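Local structure of hexapeptide transferase family protein (Anaplasma phagocytophilum, 3IXC) at residues I109-L115 with V127-M133. The protein binds magnesium at its subunit interfaces and may act as a transferase of the hexapeptide-repeat, gamma-carbonic-anhydrase-like kind. Sequence-based numbering, arbitrary orientation.
Sequences ILHACTL and VMDRAVM. With MG (magnesium ion), chain B.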
ATOM      1  N   ILE A 109      -3.256   6.691  -2.560  1.00  6.94           N
ATOM      2  CA  ILE A 109      -3.783   7.319  -1.353  1.00  7.57           C
ATOM      3  C   ILE A 109      -4.444   8.611  -1.812  1.00  8.12           C
ATOM      4  O   ILE A 109      -3.791   9.453  -2.435  1.00  8.66           O
ATOM      5  CB  ILE A 109      -2.694   7.640  -0.291  1.00  7.39           C
ATOM      6  CG1 ILE A 109      -1.760   6.452  -0.049  1.00  8.00           C
ATOM      7  CG2 ILE A 109      -3.367   8.049   1.042  1.00  8.50           C
ATOM      8  CD1 ILE A 109      -0.494   6.823   0.756  1.00  9.21           C
ATOM      9  N   LEU A 110      -5.738   8.742  -1.540  1.00  8.88           N
ATOM     10  CA  LEU A 110      -6.500   9.945  -1.924  1.00  9.60           C
ATOM     11  C   LEU A 110      -6.991  10.620  -0.661  1.00 10.36           C
ATOM     12  O   LEU A 110      -7.636   9.974   0.171  1.00  9.69           O
ATOM     13  CB  LEU A 110      -7.694   9.587  -2.813  1.00 10.14           C
ATOM     14  CG  LEU A 110      -7.431   8.721  -4.047  1.00 11.14           C
ATOM     15  CD1 LEU A 110      -8.744   8.456  -4.799  1.00 14.05           C
ATOM     16  CD2 LEU A 110      -6.404   9.382  -4.951  1.00 12.51           C
ATOM     17  N   HIS A 111      -6.674  11.907  -0.533  0.50 10.42           N
ATOM     18  CA  HIS A 111      -6.999  12.753   0.620  0.50 11.10           C
ATOM     19  C   HIS A 111      -7.673  14.116   0.290  0.50 11.35           C
ATOM     20  O   HIS A 111      -7.114  14.918  -0.395  0.50 11.95           O
ATOM     21  CB  HIS A 111      -5.707  13.139   1.318  0.50 11.27           C
ATOM     22  CG  HIS A 111      -5.565  12.581   2.676  0.50 11.91           C
ATOM     23  ND1 HIS A 111      -5.170  13.337   3.747  0.50 12.30           N
ATOM     24  CD2 HIS A 111      -5.772  11.342   3.145  0.50 12.72           C
ATOM     25  CE1 HIS A 111      -5.117  12.569   4.815  0.50 13.51           C
ATOM     26  NE2 HIS A 111      -5.476  11.356   4.473  0.50 12.82           N
ATOM     27  N   ALA A 112      -8.737  14.429   0.954  1.00 11.52           N
ATOM     28  CA  ALA A 112      -9.732  15.457   0.563  1.00 11.15           C
ATOM     29  C   ALA A 112      -9.543  16.146  -0.798  1.00 11.63           C
ATOM     30  O   ALA A 112      -9.334  17.360  -0.867  1.00 12.40           O
ATOM     31  CB  ALA A 112      -9.871  16.499   1.679  1.00 11.83           C
ATOM     32  N   CYS A 113      -9.648  15.371  -1.871  1.00 10.86           N
ATOM     33  CA  CYS A 113      -9.413  15.885  -3.217  1.00 10.91           C
ATOM     34  C   CYS A 113     -10.664  15.809  -4.087  1.00 10.54           C
ATOM     35  O   CYS A 113     -11.675  15.221  -3.697  1.00 10.60           O
ATOM     36  CB  CYS A 113      -8.260  15.129  -3.884  1.00 10.85           C
ATOM     37  SG  CYS A 113      -8.509  13.331  -4.019  1.00 12.77           S
ATOM     38  N   THR A 114     -10.587  16.407  -5.270  1.00 10.37           N
ATOM     39  CA  THR A 114     -11.694  16.372  -6.220  1.00 10.56           C
ATOM     40  C   THR A 114     -11.174  15.856  -7.555  1.00 10.43           C
ATOM     41  O   THR A 114     -10.235  16.422  -8.114  1.00 10.91           O
ATOM     42  CB  THR A 114     -12.308  17.773  -6.398  1.00 11.09           C
ATOM     43  OG1 THR A 114     -12.765  18.247  -5.126  1.00 12.43           O
ATOM     44  CG2 THR A 114     -13.480  17.740  -7.375  1.00 11.76           C
ATOM     45  N   LEU A 115     -11.779  14.780  -8.054  1.00  9.92           N
ATOM     46  CA  LEU A 115     -11.367  14.178  -9.327  1.00  9.74           C
ATOM     47  C   LEU A 115     -12.533  14.230 -10.300  1.00  9.65           C
ATOM     48  O   LEU A 115     -13.593  13.644 -10.047  1.00  9.78           O
ATOM     49  CB  LEU A 115     -10.897  12.727  -9.117  1.00  9.89           C
ATOM     50  CG  LEU A 115      -9.899  12.446  -7.981  1.00 10.22           C
ATOM     51  CD1 LEU A 115      -9.547  10.972  -7.948  1.00 10.27           C
ATOM     52  CD2 LEU A 115      -8.616  13.301  -8.093  1.00 12.77           C
ATOM     53  N   VAL A 127      -2.638  11.704  -3.740  1.00  8.85           N
ATOM     54  CA  VAL A 127      -3.295  12.976  -4.073  1.00  9.16           C
ATOM     55  C   VAL A 127      -3.672  13.629  -2.750  1.00  9.51           C
ATOM     56  O   VAL A 127      -4.454  13.067  -1.968  1.00  9.52           O
ATOM     57  CB  VAL A 127      -4.542  12.769  -4.968  1.00  9.43           C
ATOM     58  CG1 VAL A 127      -5.159  14.115  -5.349  1.00  9.59           C
ATOM     59  CG2 VAL A 127      -4.157  12.001  -6.239  1.00  9.48           C
ATOM     60  N   MET A 128      -3.122  14.822  -2.511  1.00  9.92           N
ATOM     61  CA  MET A 128      -3.212  15.492  -1.207  0.50 10.64           C
ATOM     62  C   MET A 128      -4.447  16.386  -1.087  1.00 10.62           C
ATOM     63  O   MET A 128      -5.124  16.668  -2.084  1.00 10.49           O
ATOM     64  CB  MET A 128      -1.943  16.318  -0.932  0.50 11.20           C
ATOM     65  CG  MET A 128      -0.630  15.529  -0.960  0.50 12.98           C
ATOM     66  SD  MET A 128      -0.304  14.510   0.489  0.50 18.51           S
ATOM     67  CE  MET A 128      -0.050  15.758   1.746  0.50 16.88           C
ATOM     68  N   ASP A 129      -4.712  16.834   0.143  1.00 10.68           N
ATOM     69  CA  ASP A 129      -5.844  17.705   0.464  1.00 11.08           C
ATOM     70  C   ASP A 129      -5.956  18.878  -0.501  1.00 10.52           C
ATOM     71  O   ASP A 129      -4.967  19.547  -0.801  1.00 10.23           O
ATOM     72  CB  ASP A 129      -5.726  18.238   1.905  1.00 11.44           C
ATOM     73  CG  ASP A 129      -6.244  17.255   2.962  1.00 14.18           C
ATOM     74  OD1 ASP A 129      -6.800  16.193   2.611  1.00 18.11           O
ATOM     75  OD2 ASP A 129      -6.111  17.562   4.165  1.00 15.91           O
ATOM     76  N   ARG A 130      -7.169  19.113  -0.989  1.00 10.45           N
ATOM     77  CA  ARG A 130      -7.488  20.275  -1.826  1.00 10.62           C
ATOM     78  C   ARG A 130      -6.952  20.186  -3.262  1.00 10.19           C
ATOM     79  O   ARG A 130      -7.226  21.070  -4.070  1.00 10.27           O
ATOM     80  CB  ARG A 130      -7.059  21.606  -1.166  1.00 11.22           C
ATOM     81  CG  ARG A 130      -7.767  21.921   0.147  1.00 13.47           C
ATOM     82  CD  ARG A 130      -7.346  23.280   0.717  1.00 17.74           C
ATOM     83  NE  ARG A 130      -6.023  23.236   1.342  1.00 21.37           N
ATOM     84  CZ  ARG A 130      -4.900  23.680   0.781  1.00 22.49           C
ATOM     85  NH1 ARG A 130      -4.916  24.219  -0.433  1.00 23.00           N
ATOM     86  NH2 ARG A 130      -3.754  23.594   1.447  1.00 23.83           N
ATOM     87  N   ALA A 131      -6.210  19.128  -3.596  1.00  9.89           N
ATOM     88  CA  ALA A 131      -5.814  18.936  -4.991  1.00  9.64           C
ATOM     89  C   ALA A 131      -7.049  18.678  -5.856  1.00  9.81           C
ATOM     90  O   ALA A 131      -8.055  18.147  -5.384  1.00  9.83           O
ATOM     91  CB  ALA A 131      -4.791  17.805  -5.134  1.00  9.67           C
ATOM     92  N   VAL A 132      -6.974  19.085  -7.117  1.00  9.58           N
ATOM     93  CA  VAL A 132      -8.080  18.912  -8.056  1.00  9.90           C
ATOM     94  C   VAL A 132      -7.529  18.333  -9.343  1.00  9.89           C
ATOM     95  O   VAL A 132      -6.524  18.818  -9.864  1.00 10.47           O
ATOM     96  CB  VAL A 132      -8.784  20.262  -8.376  1.00 10.22           C
ATOM     97  CG1 VAL A 132      -9.844  20.083  -9.476  1.00 10.90           C
ATOM     98  CG2 VAL A 132      -9.406  20.862  -7.117  1.00 10.29           C
ATOM     99  N   MET A 133      -8.178  17.288  -9.847  1.00  9.61           N
ATOM    100  CA  MET A 133      -7.970  16.872 -11.224  1.00  9.26           C
ATOM    101  C   MET A 133      -9.226  17.235 -12.006  1.00  9.82           C
ATOM    102  O   MET A 133     -10.332  16.805 -11.662  1.00 10.12           O
ATOM    103  CB  MET A 133      -7.669  15.373 -11.319  1.00  9.38           C
ATOM    104  CG  MET A 133      -6.314  15.014 -10.723  1.00  9.47           C
ATOM    105  SD  MET A 133      -5.901  13.275 -10.906  1.00 11.71           S
ATOM    106  CE  MET A 133      -5.666  13.171 -12.684  1.00 10.91           C
TER
HETATM  107 MG    MG B 171      -6.218  10.579   6.592  1.00 18.33          MG
HETATM  108  O   HOH W   1      -3.302  15.839   2.699  1.00  8.08           O
HETATM  109  O   HOH W   2     -10.193  19.374  -3.826  1.00 14.12           O
HETATM  110  O   HOH W   3      -5.764  10.763   8.500  1.00 16.96           O
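Two successive coils of a left-handed parallel beta-helix meet where Leu110 packs on Val127 and Leu115 on Met133, at a corner that carries a metal-binding histidine. On the first side the parallel pairing rests on Val127 N, which donates to Ile109 O at 2.8 Å, and on His111 N, which donates to Val127 O; on the next side Thr114 N bonds to Ala131 O and Met133 N to Thr114 O. Between these pairs the register slips by one residue, where the segment 127-133 makes a type II turn from Met128 to Ala131. Arg130 N in this turn donates a hydrogen bond to Ala112 O at 2.8 Å, from 41° above the carbonyl plane. Inside the helix, Leu110 CD2 lies 3.7 Å from Val127 CG2, the two side chains running alongside each other. Val127 CG1, anti to its own N (chi1 -177°), is directed to Cys113 and meets Cys113 CB at 3.6 Å; further along, Leu115 CD2 touches Met133 CG at 3.9 Å. On the outside, the Asp129 carboxylate lies obliquely beside the His111 ring, their planes 19° apart. One water accepts from Asp129 N and, in a long bond that probably helps to set the ring's rotation, from His111 ND1, while His111 NE2 binds magnesium at 2.4 Å. His88 of the same chain and His106 of a neighbouring subunit complete the protein ligands, and a water oxygen 2.0 Å from the magnesium ion is also bound. A three-histidine metal site shared between subunits, set on stacked beta-helix coils, is characteristic of trimeric gamma-carbonic-anhydrase-like proteins.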